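Local coordinates for protein ubiquitin-like-specific protease 2 (Saccharomyces cerevisiae, PDB 5LNB) that cleaves SUMO from modified proteins as a thiol protease of the peptidase C48 (Ulp1) family, this chain holding its catalytic domain, at residues A[184-187]-A[191-194]; A[81-86]-A[179-184]; A[223-228]-A[253-258]; A[63-66]-A[70-73]; A[46-51]-A[116-121]. All blocks are in the same frame, centred on the assembly; numbering follows the deposited sequence.

Contact 1: A[184-187]-A[191-194]; sequences SYAL and SIQL
Ile-192 keeps CG1 beside its backbone N (chi1 -83°), a setting that leaves the other branch, CG2, to be turned toward the methyl of Ala-186; Ile-192 CG2 and Ala-186 CB stand 4.1 Å apart. What brings the chain back to that methyl is the backbone of Ser-191, the first residue to leave the helix, whose positive phi (58°) places it in the left-handed helical region. The reversal presents two successive amides to the carbonyls of the last turn. Ile-192 N donates to Ala-186 O at 3.1 Å in a nearly straight bond (169° at the hydrogen). Ser-191 N makes a weaker, bent bond to Leu-187 O at 3.0 Å. The Ser-191 bond keeps the helical i+4 spacing but is weak, whereas the bond from Ile-192 spans six residues and takes up the Ala-186 carbonyl from the loop that follows. Two further CH contacts add to this: Ser-191 CA lies 3.2 Å from Leu-187 O, and Leu-187 CA lies 3.4 Å from Ile-192 O. Beyond them the chain runs back past the helix, and Leu-194 CB closes on Ala-186 CB at 4.0 Å. The small alanine methyl therefore lies against both Ile-192 and Leu-194, while Leu-187 and Ser-191 form the exposed side. The contact closes the C-terminal end of helix 172-190 and directs the chain toward the edge strand 199-203. Ala-186 also rests on Phe-108, and the preceding Tyr-185 packs on Tyr-95 of helix 94-98 and hydrogen-bonds through its hydroxyl to Thr-105 and Leu-107.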
# COMPACT_ATOMS: atom_id res chain seq x y z
N SER A 184 -20.26 6.87 3.73
CA SER A 184 -21.26 5.91 3.27
C SER A 184 -21.04 4.55 3.92
O SER A 184 -21.99 3.90 4.38
CB SER A 184 -21.21 5.79 1.75
OG SER A 184 -21.49 7.04 1.15
N TYR A 185 -19.78 4.10 3.97
CA TYR A 185 -19.46 2.84 4.63
C TYR A 185 -19.97 2.83 6.06
O TYR A 185 -20.61 1.87 6.50
CB TYR A 185 -17.95 2.61 4.59
CG TYR A 185 -17.53 1.24 5.03
CD1 TYR A 185 -17.29 0.97 6.38
CD2 TYR A 185 -17.39 0.19 4.12
CE1 TYR A 185 -16.92 -0.30 6.80
CE2 TYR A 185 -17.00 -1.08 4.53
CZ TYR A 185 -16.77 -1.32 5.87
OH TYR A 185 -16.39 -2.57 6.31
N ALA A 186 -19.69 3.90 6.81
CA ALA A 186 -20.13 3.98 8.20
C ALA A 186 -21.64 3.83 8.32
O ALA A 186 -22.14 3.14 9.21
CB ALA A 186 -19.67 5.32 8.80
N LEU A 187 -22.38 4.51 7.44
CA LEU A 187 -23.84 4.43 7.49
C LEU A 187 -24.32 3.04 7.11
O LEU A 187 -25.21 2.48 7.76
CB LEU A 187 -24.45 5.49 6.58
CG LEU A 187 -25.97 5.56 6.61
CD1 LEU A 187 -26.47 6.01 7.97
CD2 LEU A 187 -26.52 6.48 5.53
N SER A 191 -24.63 1.88 10.63
CA SER A 191 -25.71 2.83 10.89
C SER A 191 -25.21 4.06 11.64
O SER A 191 -25.94 4.66 12.44
CB SER A 191 -26.87 2.17 11.65
OG SER A 191 -27.51 1.23 10.82
N ILE A 192 -23.96 4.43 11.41
CA ILE A 192 -23.32 5.57 12.07
C ILE A 192 -23.36 6.76 11.12
O ILE A 192 -23.03 6.63 9.94
CB ILE A 192 -21.87 5.23 12.47
CG1 ILE A 192 -21.85 4.48 13.81
CG2 ILE A 192 -21.01 6.47 12.50
CD1 ILE A 192 -20.45 3.97 14.18
N GLN A 193 -23.77 7.91 11.64
CA GLN A 193 -23.71 9.16 10.90
C GLN A 193 -22.33 9.78 11.14
O GLN A 193 -22.03 10.23 12.25
CB GLN A 193 -24.84 10.09 11.32
CG GLN A 193 -26.20 9.68 10.77
CD GLN A 193 -27.32 10.56 11.28
OE1 GLN A 193 -27.73 10.46 12.44
NE2 GLN A 193 -27.82 11.44 10.42
N LEU A 194 -21.50 9.77 10.12
CA LEU A 194 -20.12 10.22 10.24
C LEU A 194 -19.97 11.57 9.56
O LEU A 194 -20.31 11.72 8.38
CB LEU A 194 -19.16 9.20 9.62
CG LEU A 194 -17.69 9.56 9.77
CD1 LEU A 194 -17.35 9.67 11.26
CD2 LEU A 194 -16.82 8.52 9.08

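Contact 2: A[81-86]-A[179-184]; sequences SFFYTK and KEFLIS
A T-shaped pair of phenylalanines, Phe-83 of the short helix 82-87 and Phe-181 of the long helix 172-190, joins two helices that lie far apart in sequence. Phe-83 supplies the edge and Phe-181 the face. The ring centroids are 5.1 Å apart and the planes are turned 78° against each other, close to perpendicular. The tip of Phe-83 does the touching: its CZ sits 3.6 Å above the Phe-181 plane, displaced from the centre toward the rim. The closest atoms there are Phe-83 CZ and Phe-181 CZ at 3.7 Å, and Phe-83 CE1 reaches Phe-181 CE1 at 4.0 Å. On both residues CG is anti to the backbone N (chi1 169° and 166°), which directs each ring from its own helix toward the other. The positive rim of one ring meets the electron-rich face of the other, and no hydrogen bond links the segments. Val-98 of helix 94-98 touches both rings. Phe-83 is further enclosed by Ile-115 and by an edge-to-face contact with Trp-101, whereas Val-102 and Leu-107 pack on Phe-181. Next to this pair, Tyr-84 lies on Ile-117 and Ile-119 of strand 112-119 and hydrogen-bonds through its hydroxyl to Glu-174 O. Aromatic packing of helices over the central mixed sheet is in keeping with the hydrophobic core of this papain-like (clan CA) catalytic domain.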
# COMPACT_ATOMS: atom_id res chain seq x y z
N SER A 81 -4.68 -2.10 -5.36
CA SER A 81 -4.68 -0.82 -6.08
C SER A 81 -5.95 -0.62 -6.90
O SER A 81 -6.32 0.53 -7.17
CB SER A 81 -3.47 -0.73 -7.00
OG SER A 81 -3.52 -1.73 -7.99
N PHE A 82 -6.63 -1.69 -7.30
CA PHE A 82 -7.84 -1.53 -8.10
C PHE A 82 -9.02 -1.00 -7.31
O PHE A 82 -9.98 -0.53 -7.93
CB PHE A 82 -8.20 -2.85 -8.78
CG PHE A 82 -7.19 -3.30 -9.79
CD1 PHE A 82 -6.13 -4.11 -9.42
CD2 PHE A 82 -7.28 -2.87 -11.11
CE1 PHE A 82 -5.20 -4.52 -10.35
CE2 PHE A 82 -6.34 -3.28 -12.05
CZ PHE A 82 -5.30 -4.10 -11.66
N PHE A 83 -8.98 -1.02 -5.97
CA PHE A 83 -10.09 -0.48 -5.19
C PHE A 83 -10.34 0.99 -5.52
O PHE A 83 -11.46 1.39 -5.89
CB PHE A 83 -9.83 -0.66 -3.70
CG PHE A 83 -10.80 0.10 -2.82
CD1 PHE A 83 -12.07 -0.38 -2.59
CD2 PHE A 83 -10.43 1.31 -2.25
CE1 PHE A 83 -12.96 0.31 -1.78
CE2 PHE A 83 -11.32 2.01 -1.45
CZ PHE A 83 -12.58 1.51 -1.22
N TYR A 84 -9.31 1.84 -5.37
CA TYR A 84 -9.53 3.27 -5.59
C TYR A 84 -10.00 3.53 -7.01
O TYR A 84 -10.93 4.31 -7.24
CB TYR A 84 -8.26 4.07 -5.30
CG TYR A 84 -8.43 5.56 -5.48
CD1 TYR A 84 -8.17 6.17 -6.70
CD2 TYR A 84 -8.83 6.36 -4.42
CE1 TYR A 84 -8.31 7.53 -6.88
CE2 TYR A 84 -8.98 7.72 -4.57
CZ TYR A 84 -8.72 8.30 -5.80
OH TYR A 84 -8.87 9.66 -5.97
N THR A 85 -9.38 2.86 -7.98
CA THR A 85 -9.80 3.02 -9.37
C THR A 85 -11.27 2.66 -9.55
O THR A 85 -12.01 3.35 -10.27
CB THR A 85 -8.92 2.17 -10.27
OG1 THR A 85 -7.56 2.59 -10.12
CG2 THR A 85 -9.35 2.28 -11.74
N LYS A 86 -11.72 1.58 -8.90
CA LYS A 86 -13.14 1.24 -8.97
C LYS A 86 -13.98 2.31 -8.29
O LYS A 86 -15.00 2.74 -8.83
CB LYS A 86 -13.37 -0.13 -8.33
CG LYS A 86 -14.80 -0.67 -8.49
CD LYS A 86 -15.09 -1.05 -9.94
CE LYS A 86 -16.43 -1.76 -10.06
NZ LYS A 86 -16.95 -1.67 -11.44
N LYS A 179 -12.98 10.15 1.63
CA LYS A 179 -13.82 10.69 2.69
C LYS A 179 -15.28 10.27 2.50
O LYS A 179 -15.93 9.80 3.44
CB LYS A 179 -13.71 12.20 2.74
CG LYS A 179 -12.33 12.74 3.01
CD LYS A 179 -12.41 14.16 3.53
CE LYS A 179 -11.03 14.78 3.72
NZ LYS A 179 -11.16 16.22 4.15
N GLU A 180 -15.80 10.43 1.29
CA GLU A 180 -17.21 10.10 1.06
C GLU A 180 -17.45 8.60 1.18
O GLU A 180 -18.48 8.17 1.71
CB GLU A 180 -17.65 10.61 -0.31
CG GLU A 180 -17.56 12.15 -0.45
CD GLU A 180 -18.58 12.91 0.41
OE1 GLU A 180 -19.66 12.36 0.72
OE2 GLU A 180 -18.29 14.07 0.78
N PHE A 181 -16.50 7.79 0.72
CA PHE A 181 -16.58 6.35 0.91
C PHE A 181 -16.73 6.00 2.39
O PHE A 181 -17.59 5.20 2.76
CB PHE A 181 -15.33 5.67 0.34
CG PHE A 181 -15.17 4.26 0.79
CD1 PHE A 181 -15.91 3.24 0.20
CD2 PHE A 181 -14.31 3.94 1.83
CE1 PHE A 181 -15.78 1.94 0.62
CE2 PHE A 181 -14.17 2.63 2.26
CZ PHE A 181 -14.91 1.62 1.65
N LEU A 182 -15.90 6.61 3.24
CA LEU A 182 -15.94 6.29 4.66
C LEU A 182 -17.28 6.67 5.27
O LEU A 182 -17.80 5.97 6.15
CB LEU A 182 -14.81 7.00 5.40
CG LEU A 182 -13.42 6.50 5.06
CD1 LEU A 182 -12.36 7.40 5.70
CD2 LEU A 182 -13.28 5.02 5.49
N ILE A 183 -17.85 7.79 4.83
CA ILE A 183 -19.12 8.24 5.37
C ILE A 183 -20.22 7.27 5.00
O ILE A 183 -21.04 6.88 5.84
CB ILE A 183 -19.42 9.67 4.89
CG1 ILE A 183 -18.44 10.65 5.52
CG2 ILE A 183 -20.85 10.06 5.22
CD1 ILE A 183 -18.60 12.08 5.03
N SER A 184 -20.26 6.87 3.73
CA SER A 184 -21.26 5.91 3.27
C SER A 184 -21.04 4.55 3.92
O SER A 184 -21.99 3.90 4.38
CB SER A 184 -21.21 5.79 1.75
OG SER A 184 -21.49 7.04 1.15

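Contact 3: A[223-228]-A[253-258]; sequences IRKFFE and NKYFDK
Lys-225 does nearly all the touching between helix 215-228 and the end of helix 245-255. Its tight part is apolar: CG lies 3.5 Å from Phe-256 CD1 and 4.0 Å from Tyr-255 CE2, in the corner between the two rings. Bends at chi2 (63°) and chi3 (55°) fold the chain back over the Tyr-255 carbonyl, with CE 3.5 Å from Tyr-255 O, and deliver NZ to Asp-257 OD1 at 2.9 Å in a salt bridge. NZ meets that oxygen from above the carboxylate plane. Asp-257, with positive phi, is the C' residue of the Schellman motif that ends the helix. The outer side is looser. Exposed Glu-228 reaches Lys-225 NZ through OE1 by a weak bond of 3.3 Å, and one water bridges Lys-225 O and Tyr-255 OH, the latter at 2.7 Å. With a methionine in place of Lys-225, Asp-257 and Glu-228 would probably both lose this cation, leaving two like charges near each other without the lysine between them. Helix 230-238 packs against both helices: Trp-237 meets the Phe-256 ring, Glu-232 and Thr-233 hydrogen-bond the Tyr-255 hydroxyl, and Ile-234 packs on Phe-226.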
# COMPACT_ATOMS: atom_id res chain seq x y z
N ILE A 223 5.36 2.23 2.45
CA ILE A 223 4.50 1.30 3.17
C ILE A 223 5.34 0.32 3.98
O ILE A 223 5.06 0.05 5.15
CB ILE A 223 3.55 0.58 2.19
CG1 ILE A 223 2.49 1.56 1.68
CG2 ILE A 223 2.93 -0.64 2.87
CD1 ILE A 223 1.58 1.03 0.60
N ARG A 224 6.40 -0.21 3.36
CA ARG A 224 7.28 -1.12 4.08
C ARG A 224 7.83 -0.46 5.34
O ARG A 224 7.84 -1.07 6.41
CB ARG A 224 8.43 -1.56 3.17
CG ARG A 224 9.45 -2.42 3.89
CD ARG A 224 10.59 -2.83 2.98
NE ARG A 224 11.53 -3.68 3.69
CZ ARG A 224 12.71 -4.06 3.20
NH1 ARG A 224 13.10 -3.65 2.00
NH2 ARG A 224 13.51 -4.84 3.92
N LYS A 225 8.31 0.78 5.22
CA LYS A 225 8.86 1.46 6.39
C LYS A 225 7.79 1.67 7.45
O LYS A 225 8.03 1.45 8.64
CB LYS A 225 9.48 2.80 5.98
CG LYS A 225 9.98 3.64 7.15
CD LYS A 225 11.10 2.95 7.92
CE LYS A 225 12.24 2.56 6.98
NZ LYS A 225 13.47 2.15 7.74
N PHE A 226 6.59 2.09 7.04
CA PHE A 226 5.51 2.31 8.00
C PHE A 226 5.29 1.07 8.86
O PHE A 226 5.15 1.17 10.09
CB PHE A 226 4.23 2.70 7.27
CG PHE A 226 3.05 2.94 8.18
CD1 PHE A 226 2.26 1.88 8.61
CD2 PHE A 226 2.73 4.23 8.59
CE1 PHE A 226 1.17 2.10 9.45
CE2 PHE A 226 1.64 4.46 9.44
CZ PHE A 226 0.85 3.39 9.87
N PHE A 227 5.27 -0.11 8.25
CA PHE A 227 4.92 -1.33 8.97
C PHE A 227 6.11 -2.02 9.63
O PHE A 227 5.92 -3.05 10.29
CB PHE A 227 4.18 -2.29 8.05
CG PHE A 227 2.76 -1.90 7.84
CD1 PHE A 227 1.80 -2.21 8.80
CD2 PHE A 227 2.37 -1.20 6.72
CE1 PHE A 227 0.48 -1.84 8.63
CE2 PHE A 227 1.06 -0.82 6.53
CZ PHE A 227 0.11 -1.14 7.49
N GLU A 228 7.32 -1.48 9.51
CA GLU A 228 8.35 -1.88 10.45
C GLU A 228 8.11 -1.28 11.83
O GLU A 228 8.58 -1.84 12.83
CB GLU A 228 9.73 -1.50 9.91
CG GLU A 228 10.02 -2.21 8.59
CD GLU A 228 11.35 -1.81 7.95
OE1 GLU A 228 11.85 -0.69 8.20
OE2 GLU A 228 11.88 -2.64 7.17
N ASN A 253 14.38 12.17 5.62
CA ASN A 253 15.23 11.43 4.70
C ASN A 253 15.96 10.30 5.41
O ASN A 253 16.12 9.21 4.85
CB ASN A 253 16.23 12.37 4.03
CG ASN A 253 15.58 13.25 3.00
OD1 ASN A 253 14.50 12.92 2.50
ND2 ASN A 253 16.23 14.36 2.66
N LYS A 254 16.39 10.53 6.66
CA LYS A 254 17.08 9.49 7.40
C LYS A 254 16.11 8.38 7.81
O LYS A 254 16.38 7.20 7.61
CB LYS A 254 17.77 10.09 8.62
CG LYS A 254 18.62 9.11 9.42
CD LYS A 254 19.50 9.85 10.42
CE LYS A 254 20.23 8.89 11.36
NZ LYS A 254 19.29 8.14 12.24
N TYR A 255 14.96 8.77 8.38
CA TYR A 255 14.00 7.79 8.87
C TYR A 255 13.59 6.81 7.77
O TYR A 255 13.47 5.61 8.03
CB TYR A 255 12.76 8.49 9.44
CG TYR A 255 11.85 7.53 10.17
CD1 TYR A 255 12.17 7.09 11.45
CD2 TYR A 255 10.68 7.04 9.58
CE1 TYR A 255 11.35 6.19 12.12
CE2 TYR A 255 9.85 6.13 10.25
CZ TYR A 255 10.19 5.72 11.52
OH TYR A 255 9.38 4.84 12.20
N PHE A 256 13.35 7.32 6.55
CA PHE A 256 12.89 6.51 5.43
C PHE A 256 14.02 6.02 4.53
O PHE A 256 13.76 5.60 3.39
CB PHE A 256 11.87 7.30 4.59
CG PHE A 256 10.52 7.44 5.24
CD1 PHE A 256 9.56 6.44 5.12
CD2 PHE A 256 10.21 8.57 5.99
CE1 PHE A 256 8.31 6.56 5.72
CE2 PHE A 256 8.96 8.71 6.59
CZ PHE A 256 8.01 7.70 6.46
N ASP A 257 15.27 6.06 5.01
CA ASP A 257 16.42 5.50 4.28
C ASP A 257 16.52 6.05 2.85
O ASP A 257 16.64 5.29 1.88
CB ASP A 257 16.36 3.97 4.24
CG ASP A 257 16.24 3.36 5.62
OD1 ASP A 257 15.54 2.33 5.75
OD2 ASP A 257 16.84 3.90 6.58
N LYS A 258 16.49 7.38 2.72
CA LYS A 258 16.54 7.94 1.38
C LYS A 258 17.80 7.52 0.63
O LYS A 258 17.76 7.35 -0.60
CB LYS A 258 16.44 9.47 1.43
CG LYS A 258 16.44 10.09 0.03
CD LYS A 258 16.26 11.59 0.06
CE LYS A 258 16.19 12.17 -1.36
NZ LYS A 258 16.03 13.65 -1.33
O HOH W 1 9.67 2.32 11.17

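Contact 4: A[63-66]-A[70-73]; sequences ESSI and IIKR
Glu-63 OE2 has two partners, Arg-73 NH1 at 2.9 Å and, by a salt bridge, Lys-59 one helical turn back. Arg-73 holds the carboxylate end-on with both terminal nitrogens: NH2 takes Glu-63 OE1 at 3.0 Å while NH1 takes OE2. Each oxygen uses its syn lone pair, and the carboxylate and guanidinium are only 23° from coplanar, so the two bonds together fix the rotation of both groups. Ile-66 lies over one face of that guanidinium, its CD1 4.1 Å above the plane. The same isoleucine turns CG1 to Ile-71 CD1 at 3.7 Å. In Ile-71, CG1 stands between the backbone N and the carbonyl carbon (chi1 61°), which puts it 3.3 Å from Ser-65 OG; that hydroxyl is itself hydrogen-bonded to Phe-227 O. The backbones are joined by Ile-70 N donating to Ser-65 O at 3.1 Å, and by a water that donates to both Ile-66 O and Ile-71 O. Helix 51-67 is thereby tied to the chain that leads from it into strand 76-78, with Val-76 packing on Ile-66 and Ile-71. With Lys-59 and Arg-73 both beside it, buried Glu-63 is likely to stay ionised, its negative charge probably balanced by both cations, while the isoleucine on the guanidinium face leaves the arginine its in-plane N-H groups for the carboxylate.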
# COMPACT_ATOMS: atom_id res chain seq x y z
N GLU A 63 2.56 -8.64 5.38
CA GLU A 63 2.62 -9.98 5.95
C GLU A 63 3.89 -10.18 6.75
O GLU A 63 3.88 -10.84 7.80
CB GLU A 63 2.51 -11.02 4.83
CG GLU A 63 1.13 -11.07 4.20
CD GLU A 63 0.10 -11.76 5.10
OE1 GLU A 63 0.49 -12.71 5.83
OE2 GLU A 63 -1.09 -11.36 5.08
N SER A 64 5.01 -9.63 6.27
CA SER A 64 6.25 -9.70 7.04
C SER A 64 6.08 -9.03 8.39
O SER A 64 6.52 -9.56 9.41
CB SER A 64 7.39 -9.06 6.25
OG SER A 64 8.50 -8.79 7.08
N SER A 65 5.42 -7.87 8.40
CA SER A 65 5.14 -7.17 9.64
C SER A 65 4.26 -8.01 10.56
O SER A 65 4.46 -8.02 11.78
CB SER A 65 4.47 -5.82 9.34
OG SER A 65 4.04 -5.19 10.52
N ILE A 66 3.29 -8.73 10.00
CA ILE A 66 2.46 -9.60 10.82
C ILE A 66 3.28 -10.77 11.35
O ILE A 66 3.14 -11.15 12.52
CB ILE A 66 1.22 -10.07 10.03
CG1 ILE A 66 0.30 -8.87 9.75
CG2 ILE A 66 0.50 -11.23 10.77
CD1 ILE A 66 -0.82 -9.13 8.77
N ILE A 70 4.93 -7.35 14.73
CA ILE A 70 4.93 -5.90 14.83
C ILE A 70 3.50 -5.39 14.89
O ILE A 70 3.19 -4.44 15.62
CB ILE A 70 5.71 -5.29 13.65
CG1 ILE A 70 7.17 -5.72 13.70
CG2 ILE A 70 5.58 -3.77 13.66
CD1 ILE A 70 7.98 -5.25 12.51
N ILE A 71 2.61 -6.01 14.13
CA ILE A 71 1.18 -5.75 14.18
C ILE A 71 0.47 -7.09 14.23
O ILE A 71 1.05 -8.14 13.96
CB ILE A 71 0.70 -4.92 12.97
CG1 ILE A 71 0.97 -5.69 11.67
CG2 ILE A 71 1.40 -3.56 12.94
CD1 ILE A 71 0.13 -5.26 10.50
N LYS A 72 -0.81 -7.05 14.59
CA LYS A 72 -1.67 -8.22 14.53
C LYS A 72 -2.46 -8.19 13.22
O LYS A 72 -2.76 -7.12 12.69
CB LYS A 72 -2.63 -8.27 15.72
CG LYS A 72 -1.96 -8.14 17.08
CD LYS A 72 -3.00 -8.18 18.18
CE LYS A 72 -2.41 -7.81 19.53
NZ LYS A 72 -2.21 -6.34 19.68
N ARG A 73 -2.76 -9.38 12.71
CA ARG A 73 -3.47 -9.49 11.44
C ARG A 73 -4.77 -8.68 11.45
O ARG A 73 -5.09 -8.01 10.46
CB ARG A 73 -3.77 -10.96 11.13
CG ARG A 73 -4.48 -11.15 9.78
CD ARG A 73 -4.56 -12.61 9.36
NE ARG A 73 -3.24 -13.21 9.21
CZ ARG A 73 -2.46 -13.06 8.15
NH1 ARG A 73 -2.84 -12.30 7.13
NH2 ARG A 73 -1.26 -13.65 8.11
O HOH W 2 1.05 -10.95 14.57

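Contact 5: A[46-51]-A[116-121]; sequences KDWVND and PINISY. With ACT (acetate ion), chain B.
Trp-48 takes the edge of Tyr-121 on one face of its indole, in a T-shaped stack with planes 69° apart and centroids 4.9 Å from each other, counted from the five-membered ring. Tyr-121 CD1 is the leading atom, 3.6 Å from Trp-48 CD2 and offset toward the rim. With chi1 at 177° the Trp-48 ring points away from its own backbone N and across to the far segment, and the opposite indole face rests on the backbone of its own Asn-50. Tyr-121 follows Ser-120, both with positive phi, at the turn of the hairpin joining strands 112-119 and 122-129, as in a type I' turn. In relatives such as Ulp1, paired tryptophans enclose the diglycine tail of SUMO; Trp-48 and Trp-123, whose rings meet about 10° from parallel, probably correspond to them. Were Trp-48 replaced by an alanine, the Tyr-121 edge would probably lose its facing surface and a gap would open beside Asn-118. That asparagine brings its amide to the rim of the indole, ND2 lying 3.7 Å from Trp-48 CZ2. ND2 also donates a weak, bent bond to Asp-51 OD1 at 3.2 Å, and Asp-51 OD1 is weakly hydrogen-bonded to Ser-81. An acetate, probably from the crystallisation liquor, sits over the Tyr-121 ring, its methyl carbon CH3 3.6 Å from Tyr-121 CZ; Tyr-121 N donates weakly to the acetate O.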
# COMPACT_ATOMS: atom_id res chain seq x y z
N LYS A 46 13.94 2.36 -15.14
CA LYS A 46 13.00 3.16 -14.37
C LYS A 46 11.61 3.02 -14.95
O LYS A 46 10.87 4.00 -15.10
CB LYS A 46 13.42 4.64 -14.33
CG LYS A 46 14.74 4.88 -13.63
CD LYS A 46 15.26 6.25 -13.90
CE LYS A 46 16.67 6.39 -13.35
NZ LYS A 46 17.20 7.76 -13.58
N ASP A 47 11.23 1.79 -15.30
CA ASP A 47 9.91 1.57 -15.88
C ASP A 47 8.82 1.82 -14.85
O ASP A 47 9.02 1.65 -13.64
CB ASP A 47 9.80 0.15 -16.42
CG ASP A 47 10.56 -0.05 -17.72
OD1 ASP A 47 11.27 0.87 -18.16
OD2 ASP A 47 10.43 -1.14 -18.31
N TRP A 48 7.65 2.22 -15.34
CA TRP A 48 6.47 2.32 -14.49
C TRP A 48 6.21 0.99 -13.79
O TRP A 48 6.29 -0.07 -14.40
CB TRP A 48 5.25 2.73 -15.33
CG TRP A 48 3.98 2.76 -14.53
CD1 TRP A 48 3.64 3.66 -13.55
CD2 TRP A 48 2.88 1.85 -14.62
NE1 TRP A 48 2.40 3.37 -13.04
CE2 TRP A 48 1.91 2.26 -13.68
CE3 TRP A 48 2.61 0.73 -15.42
CZ2 TRP A 48 0.71 1.59 -13.51
CZ3 TRP A 48 1.41 0.07 -15.25
CH2 TRP A 48 0.48 0.50 -14.30
N VAL A 49 5.94 1.06 -12.49
CA VAL A 49 5.69 -0.14 -11.70
C VAL A 49 4.23 -0.53 -11.88
O VAL A 49 3.33 0.24 -11.53
CB VAL A 49 6.03 0.09 -10.23
CG1 VAL A 49 5.65 -1.11 -9.40
CG2 VAL A 49 7.52 0.38 -10.06
N ASN A 50 3.98 -1.73 -12.41
CA ASN A 50 2.59 -2.12 -12.68
C ASN A 50 1.88 -2.60 -11.40
O ASN A 50 2.48 -2.76 -10.34
CB ASN A 50 2.53 -3.21 -13.76
CG ASN A 50 3.32 -4.45 -13.39
OD1 ASN A 50 3.07 -5.09 -12.36
ND2 ASN A 50 4.29 -4.80 -14.22
N ASP A 51 0.56 -2.80 -11.52
CA ASP A 51 -0.27 -3.16 -10.37
C ASP A 51 0.16 -4.48 -9.75
O ASP A 51 0.07 -4.66 -8.53
CB ASP A 51 -1.74 -3.25 -10.79
CG ASP A 51 -2.23 -1.98 -11.45
OD1 ASP A 51 -2.07 -0.90 -10.85
OD2 ASP A 51 -2.79 -2.07 -12.56
N PRO A 116 -3.36 2.01 -1.77
CA PRO A 116 -2.50 2.56 -2.82
C PRO A 116 -3.34 3.14 -3.96
O PRO A 116 -4.41 2.62 -4.29
CB PRO A 116 -1.66 1.36 -3.28
CG PRO A 116 -2.36 0.16 -2.79
CD PRO A 116 -3.17 0.56 -1.59
N ILE A 117 -2.84 4.22 -4.56
CA ILE A 117 -3.60 5.03 -5.50
C ILE A 117 -2.81 5.15 -6.79
O ILE A 117 -1.66 5.62 -6.79
CB ILE A 117 -3.93 6.41 -4.92
CG1 ILE A 117 -4.90 6.24 -3.74
CG2 ILE A 117 -4.51 7.33 -5.99
CD1 ILE A 117 -5.24 7.51 -3.00
N ASN A 118 -3.42 4.75 -7.90
CA ASN A 118 -2.79 4.75 -9.22
C ASN A 118 -3.63 5.62 -10.13
O ASN A 118 -4.72 5.22 -10.55
CB ASN A 118 -2.67 3.32 -9.75
CG ASN A 118 -2.31 3.27 -11.22
OD1 ASN A 118 -1.76 4.22 -11.78
ND2 ASN A 118 -2.60 2.14 -11.86
N ILE A 119 -3.14 6.82 -10.43
CA ILE A 119 -3.86 7.76 -11.30
C ILE A 119 -2.91 8.23 -12.39
O ILE A 119 -1.82 8.75 -12.08
CB ILE A 119 -4.41 8.96 -10.52
CG1 ILE A 119 -5.44 8.51 -9.47
CG2 ILE A 119 -5.05 9.95 -11.49
CD1 ILE A 119 -5.97 9.67 -8.62
N SER A 120 -3.31 8.08 -13.64
CA SER A 120 -2.53 8.55 -14.79
C SER A 120 -1.04 8.27 -14.58
O SER A 120 -0.19 9.15 -14.73
CB SER A 120 -2.77 10.03 -15.04
OG SER A 120 -4.14 10.28 -15.26
N TYR A 121 -0.72 7.03 -14.22
CA TYR A 121 0.65 6.54 -14.10
C TYR A 121 1.42 7.17 -12.96
O TYR A 121 2.65 7.03 -12.89
CB TYR A 121 1.41 6.73 -15.42
CG TYR A 121 0.93 5.80 -16.49
CD1 TYR A 121 1.46 4.52 -16.62
CD2 TYR A 121 -0.08 6.18 -17.37
CE1 TYR A 121 1.01 3.65 -17.60
CE2 TYR A 121 -0.54 5.32 -18.35
CZ TYR A 121 0.01 4.05 -18.46
OH TYR A 121 -0.44 3.18 -19.43
C ACT B . -2.73 3.05 -15.26
O ACT B . -2.38 4.22 -14.94
OXT ACT B . -3.11 2.29 -14.35
CH3 ACT B . -2.70 2.57 -16.68

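Only contact 2 is wholly buried; contacts 1, 3 and 4 are partly buried, and contact 5 lies at the surface. Contacts 1 and 2 share helix 172-190, the first ending it by backbone bonds and the second packing it through aromatic rings alone. Contacts 3 and 4 meet directly, Phe-227 and Glu-228 lying against Ser-65 and Ile-70. Both combine a lysine or arginine salt bridge with apolar packing, but in contact 4 the bridge is two-pronged. Contact 5 touches contact 2 near Asp-51 and Phe-82, but pairs tryptophan with tyrosine and adds an asparagine amide and an aspartate. Contacts 2 and 3 fall on opposite sides of the chain's centre.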